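Local coordinates for enterotoxin-like toxin X (Staphylococcus aureus, PDB 5U75), which acts as a superantigen and inhibits phagocytosis and killing by human neutrophils through sialic acid-dependent binding to their surface glycoproteins, at residues A[47-50]-A[51-55]; A[144-148]-A[149-153]. All coordinates share one frame; numbering follows the deposited sequence.

Contact 1: residues A[47-50]-A[51-55]; sequences SRNW and VYSER
The guanidinium of Arg55 lies obliquely to Ser47 and Asn49: its NH1 is 3.6 Å from Ser47 CB, and the Asn49 amide plane is turned only 17° from that of the guanidinium. At its edge, in plane, NH1 donates to a water 2.9 Å away, which also has Ser47 O and Asn49 OD1 in reach, so the link across the loop is solvent-mediated. A second water donates to Asn49 OD1 and is bonded to Ser53 OG. The edge of the Arg48 guanidinium is occupied likewise: NE gives to a water that donates onward to Tyr52 O at 2.7 Å. At the edge of the Tyr52 ring, OH donates to the anti lone pair of Glu54 OE2.

The direct hydrogen bonds joining 47-50 to 51-55 are both between backbone atoms. Arg48 O accepts from Val51 N at 3.0 Å, from above its carbonyl plane, and from Tyr52 N at 3.0 Å, almost in line with the carbonyl. The Trp50 ring meets Phe101 edge-to-face. A chi1 of -178° swings Ser53 OG opposite its own N, where it accepts from Arg55 N. Backbone bonds of Asn49 to Thr84 and Val51 to Asn82 hold the loop against strand 75-86: a type I beta-turn at 48-51, overlapped by an alpha-turn and followed by an ST turn.

Contact 2: residues A[144-148]-A[149-153]; sequences VEINT and DDIKN
Asn147 bends its amide toward Asp149, and OD1 accepts from Asp149 N at 2.9 Å, with the donor tilted 25° out of the amide carbonyl plane. A chi1 of -171° sets the side chain beside that of Asp149, pointing the same way, while amide and carboxylate planes stay 55° apart. The main-chain carbonyl of the same residue is used as well: Asp150 N donates to Asn147 O over 2.8 Å, from above the carbonyl plane. Asn147 thus grips two successive amides, one by each oxygen.

The tight part faces inward. Ile151 folds over the turn, its CB 3.6 Å from Thr148 O, and it and Ile146 both pack on Leu95 of helix 92-104. Ile151 CD1 lies 4.3 Å from Ile146 CG2, a doubtful contact because Ile151 has a second conformer. Buried Thr148 OG1 is satisfied by Asn86 O and Glu88 N.

The outer flank is looser, with Asn147, Asp149 and Asp150 partly exposed. Separately, the exit of the turn is less firmly bonded: Ile151 N to Thr148 O is weak at 3.3 Å, and a water lies 2.8 Å from Thr148 O and 2.7 Å from Ile151 O. Taken together, an Asx turn leads into a short 3-10 turn that joins strand 145-147, beside the sialic acid touched by Val144, to strand 151-160 of the beta-grasp sheet, which starts with a classic beta bulge, Lys152 and Asn153 opposite Asn122.

From the N terminus, contact 1 comes first, closing a tight turn in the loop between strands 43-44 and 61-72. Contact 2 closes its own turn much later, where strand 145-147 passes into strand 151-160. The two are in series, neither nesting nor crossing; their centres lie 18 Å apart and their nearest atoms about 10 Å, without touching. Shared neighbours relate them: contact 1 bonds to Asn82 and Thr84 of strand 75-86, and contact 2 reaches Asn86 at the end of the same strand. Both also pack on helix 92-104, through Ile98 and Phe101 in one case and Leu92 and Leu95 in the other.

Contact 1: residues A[47-50]-A[51-55]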
loop_
_atom_site.group_PDB
_atom_site.type_symbol
_atom_site.label_atom_id
_atom_site.label_comp_id
_atom_site.label_asym_id
_atom_site.label_seq_id
_atom_site.Cartn_x
_atom_site.Cartn_y
_atom_site.Cartn_z
ATOM N N SER A 47 -14.249 -8.862 -2.806
ATOM C CA SER A 47 -14.631 -8.314 -4.108
ATOM C C SER A 47 -13.498 -7.467 -4.717
ATOM O O SER A 47 -13.780 -6.504 -5.401
ATOM C CB SER A 47 -15.891 -7.418 -4.006
ATOM O OG SER A 47 -16.940 -7.997 -3.269
ATOM N N ARG A 48 -12.236 -7.804 -4.441
ATOM C CA ARG A 48 -11.092 -6.999 -4.934
ATOM C C ARG A 48 -11.104 -5.530 -4.476
ATOM O O ARG A 48 -10.465 -4.667 -5.103
ATOM C CB ARG A 48 -10.979 -7.086 -6.459
ATOM C CG ARG A 48 -10.900 -8.523 -6.964
ATOM C CD ARG A 48 -10.404 -8.578 -8.400
ATOM N NE ARG A 48 -11.425 -8.103 -9.331
ATOM C CZ ARG A 48 -12.362 -8.856 -9.921
ATOM N NH1 ARG A 48 -12.437 -10.171 -9.707
ATOM N NH2 ARG A 48 -13.241 -8.286 -10.745
ATOM N N ASN A 49 -11.779 -5.242 -3.357
ATOM C CA ASN A 49 -11.788 -3.885 -2.825
ATOM C C ASN A 49 -10.419 -3.362 -2.365
ATOM O O ASN A 49 -10.242 -2.168 -2.245
ATOM C CB ASN A 49 -12.760 -3.766 -1.652
ATOM C CG ASN A 49 -14.185 -3.588 -2.101
ATOM O OD1 ASN A 49 -14.458 -3.204 -3.238
ATOM N ND2 ASN A 49 -15.101 -3.857 -1.204
ATOM N N TRP A 50 -9.481 -4.250 -2.068
ATOM C CA TRP A 50 -8.102 -3.815 -1.707
ATOM C C TRP A 50 -7.185 -3.796 -2.930
ATOM O O TRP A 50 -5.954 -3.750 -2.782
ATOM C CB TRP A 50 -7.501 -4.746 -0.665
ATOM C CG TRP A 50 -8.118 -4.768 0.690
ATOM C CD1 TRP A 50 -9.234 -4.108 1.132
ATOM C CD2 TRP A 50 -7.622 -5.507 1.804
ATOM N NE1 TRP A 50 -9.441 -4.393 2.461
ATOM C CE2 TRP A 50 -8.482 -5.261 2.893
ATOM C CE3 TRP A 50 -6.528 -6.367 1.984
ATOM C CZ2 TRP A 50 -8.270 -5.833 4.163
ATOM C CZ3 TRP A 50 -6.324 -6.942 3.235
ATOM C CH2 TRP A 50 -7.191 -6.668 4.310
ATOM N N VAL A 51 -7.749 -3.840 -4.136
ATOM C CA VAL A 51 -6.954 -3.917 -5.368
ATOM C C VAL A 51 -7.414 -2.837 -6.354
ATOM O O VAL A 51 -6.634 -1.937 -6.746
ATOM C CB VAL A 51 -7.038 -5.341 -6.005
ATOM C CG1 VAL A 51 -6.317 -5.400 -7.347
ATOM C CG2 VAL A 51 -6.502 -6.414 -5.066
ATOM N N TYR A 52 -8.675 -2.924 -6.790
ATOM C CA TYR A 52 -9.197 -2.000 -7.802
ATOM C C TYR A 52 -10.707 -2.223 -7.974
ATOM O O TYR A 52 -11.150 -3.352 -8.137
ATOM C CB TYR A 52 -8.498 -2.180 -9.180
ATOM C CG TYR A 52 -9.006 -1.240 -10.252
ATOM C CD1 TYR A 52 -10.091 -1.594 -11.094
ATOM C CD2 TYR A 52 -8.437 0.003 -10.431
ATOM C CE1 TYR A 52 -10.563 -0.714 -12.057
ATOM C CE2 TYR A 52 -8.910 0.888 -11.378
ATOM C CZ TYR A 52 -9.960 0.525 -12.199
ATOM O OH TYR A 52 -10.414 1.425 -13.132
ATOM N N SER A 53 -11.450 -1.134 -7.987
ATOM C CA SER A 53 -12.876 -1.175 -8.243
ATOM C C SER A 53 -13.344 0.121 -8.855
ATOM O O SER A 53 -12.784 1.174 -8.567
ATOM C CB SER A 53 -13.631 -1.445 -6.929
ATOM O OG SER A 53 -15.026 -1.538 -7.181
ATOM N N GLU A 54 -14.358 0.015 -9.719
ATOM C CA GLU A 54 -15.103 1.137 -10.249
ATOM C C GLU A 54 -16.560 1.094 -9.796
ATOM O O GLU A 54 -17.380 1.871 -10.290
ATOM C CB GLU A 54 -15.075 1.094 -11.774
ATOM C CG GLU A 54 -13.698 1.309 -12.363
ATOM C CD GLU A 54 -13.626 1.017 -13.859
ATOM O OE1 GLU A 54 -14.672 0.990 -14.533
ATOM O OE2 GLU A 54 -12.514 0.808 -14.362
ATOM N N ARG A 55 -16.881 0.179 -8.890
ATOM C CA ARG A 55 -18.257 0.017 -8.427
ATOM C C ARG A 55 -18.733 1.238 -7.664
ATOM O O ARG A 55 -17.946 1.906 -6.976
ATOM C CB ARG A 55 -18.405 -1.219 -7.550
ATOM C CG ARG A 55 -18.314 -2.514 -8.318
ATOM C CD ARG A 55 -18.193 -3.685 -7.379
ATOM N NE ARG A 55 -19.244 -3.647 -6.367
ATOM C CZ ARG A 55 -19.128 -4.063 -5.108
ATOM N NH1 ARG A 55 -17.997 -4.608 -4.637
ATOM N NH2 ARG A 55 -20.173 -3.952 -4.314
HETATM O O HOH W 1 -15.293 -4.439 -5.752
HETATM O O HOH W 2 -13.770 -4.581 -7.971
HETATM O O HOH W 3 -10.500 -5.427 -9.769
HETATM O O HOH W 4 -16.031 -1.376 -4.599
#

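Contact 2: residues A[144-148]-A[149-153]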
loop_
_atom_site.group_PDB
_atom_site.type_symbol
_atom_site.label_atom_id
_atom_site.label_comp_id
_atom_site.label_asym_id
_atom_site.label_seq_id
_atom_site.Cartn_x
_atom_site.Cartn_y
_atom_site.Cartn_z
ATOM N N VAL A 144 -1.535 4.439 15.574
ATOM C CA VAL A 144 -1.923 5.795 15.194
ATOM C C VAL A 144 -3.294 5.708 14.528
ATOM O O VAL A 144 -3.507 4.850 13.680
ATOM C CB VAL A 144 -0.885 6.424 14.232
ATOM C CG1 VAL A 144 -1.384 7.745 13.630
ATOM C CG2 VAL A 144 0.435 6.644 14.966
ATOM N N GLU A 145 -4.202 6.579 14.933
ATOM C CA GLU A 145 -5.600 6.508 14.520
ATOM C C GLU A 145 -5.873 7.468 13.369
ATOM O O GLU A 145 -5.531 8.651 13.432
ATOM C CB GLU A 145 -6.523 6.787 15.713
ATOM C CG GLU A 145 -6.481 5.671 16.753
ATOM C CD GLU A 145 -7.407 5.896 17.945
ATOM O OE1 GLU A 145 -8.171 6.873 17.967
ATOM O OE2 GLU A 145 -7.373 5.065 18.874
ATOM N N ILE A 146 -6.480 6.933 12.313
ATOM C CA ILE A 146 -6.741 7.656 11.068
ATOM C C ILE A 146 -8.188 7.409 10.631
ATOM O O ILE A 146 -8.617 6.258 10.460
ATOM C CB ILE A 146 -5.795 7.160 9.942
ATOM C CG1 ILE A 146 -4.331 7.470 10.315
ATOM C CG2 ILE A 146 -6.163 7.793 8.598
ATOM C CD1 ILE A 146 -3.295 6.796 9.452
ATOM N N ASN A 147 -8.932 8.496 10.426
ATOM C CA ASN A 147 -10.268 8.403 9.864
ATOM C C ASN A 147 -10.095 8.246 8.366
ATOM O O ASN A 147 -9.478 9.099 7.706
ATOM C CB ASN A 147 -11.083 9.645 10.213
ATOM C CG ASN A 147 -12.554 9.507 9.849
ATOM O OD1 ASN A 147 -12.905 8.935 8.816
ATOM N ND2 ASN A 147 -13.418 10.062 10.686
ATOM N N THR A 148 -10.614 7.155 7.808
ATOM C CA THR A 148 -10.453 6.897 6.361
ATOM C C THR A 148 -11.074 8.006 5.498
ATOM O O THR A 148 -10.679 8.193 4.369
ATOM C CB THR A 148 -11.072 5.539 5.940
ATOM O OG1 THR A 148 -12.455 5.536 6.281
ATOM C CG2 THR A 148 -10.395 4.394 6.633
ATOM N N ASP A 149 -12.060 8.726 6.037
ATOM C CA ASP A 149 -12.659 9.856 5.347
ATOM C C ASP A 149 -11.751 11.114 5.320
ATOM O O ASP A 149 -12.084 12.114 4.669
ATOM C CB ASP A 149 -14.011 10.177 5.982
ATOM C CG ASP A 149 -14.810 11.190 5.186
ATOM O OD1 ASP A 149 -14.987 10.981 3.978
ATOM O OD2 ASP A 149 -15.224 12.211 5.769
ATOM N N ASP A 150 -10.606 11.052 6.009
ATOM C CA ASP A 150 -9.608 12.109 5.986
ATOM C C ASP A 150 -8.599 11.942 4.857
ATOM O O ASP A 150 -7.808 12.855 4.611
ATOM C CB ASP A 150 -8.839 12.157 7.324
ATOM C CG ASP A 150 -7.991 13.423 7.487
ATOM O OD1 ASP A 150 -8.471 14.509 7.093
ATOM O OD2 ASP A 150 -6.836 13.310 7.989
ATOM N N ILE A 151 -8.616 10.797 4.175
ATOM C CA ILE A 151 -7.579 10.481 3.197
ATOM C C ILE A 151 -7.941 11.057 1.838
ATOM O O ILE A 151 -9.039 10.826 1.332
ATOM C CB ILE A 151 -7.359 8.978 3.075
ATOM C CG1 ILE A 151 -6.982 8.418 4.441
ATOM C CG2 ILE A 151 -6.288 8.684 2.033
ATOM C CD1 ILE A 151 -7.067 6.920 4.520
ATOM N N LYS A 152 -7.019 11.829 1.272
ATOM C CA LYS A 152 -7.185 12.383 -0.072
ATOM C C LYS A 152 -6.836 11.358 -1.139
ATOM O O LYS A 152 -7.663 11.031 -1.985
ATOM C CB LYS A 152 -6.322 13.624 -0.242
ATOM C CG LYS A 152 -6.435 14.272 -1.611
ATOM C CD LYS A 152 -5.552 15.509 -1.662
ATOM C CE LYS A 152 -5.647 16.231 -3.004
ATOM N NZ LYS A 152 -4.478 15.873 -3.849
ATOM N N ASN A 153 -5.606 10.863 -1.093
ATOM C CA ASN A 153 -5.120 9.834 -1.996
ATOM C C ASN A 153 -3.830 9.243 -1.427
ATOM O O ASN A 153 -3.383 9.648 -0.352
ATOM C CB ASN A 153 -4.896 10.377 -3.430
ATOM C CG ASN A 153 -3.732 11.348 -3.534
ATOM O OD1 ASN A 153 -3.102 11.720 -2.556
ATOM N ND2 ASN A 153 -3.423 11.734 -4.760
HETATM O O HOH W 5 -11.247 9.452 1.978
#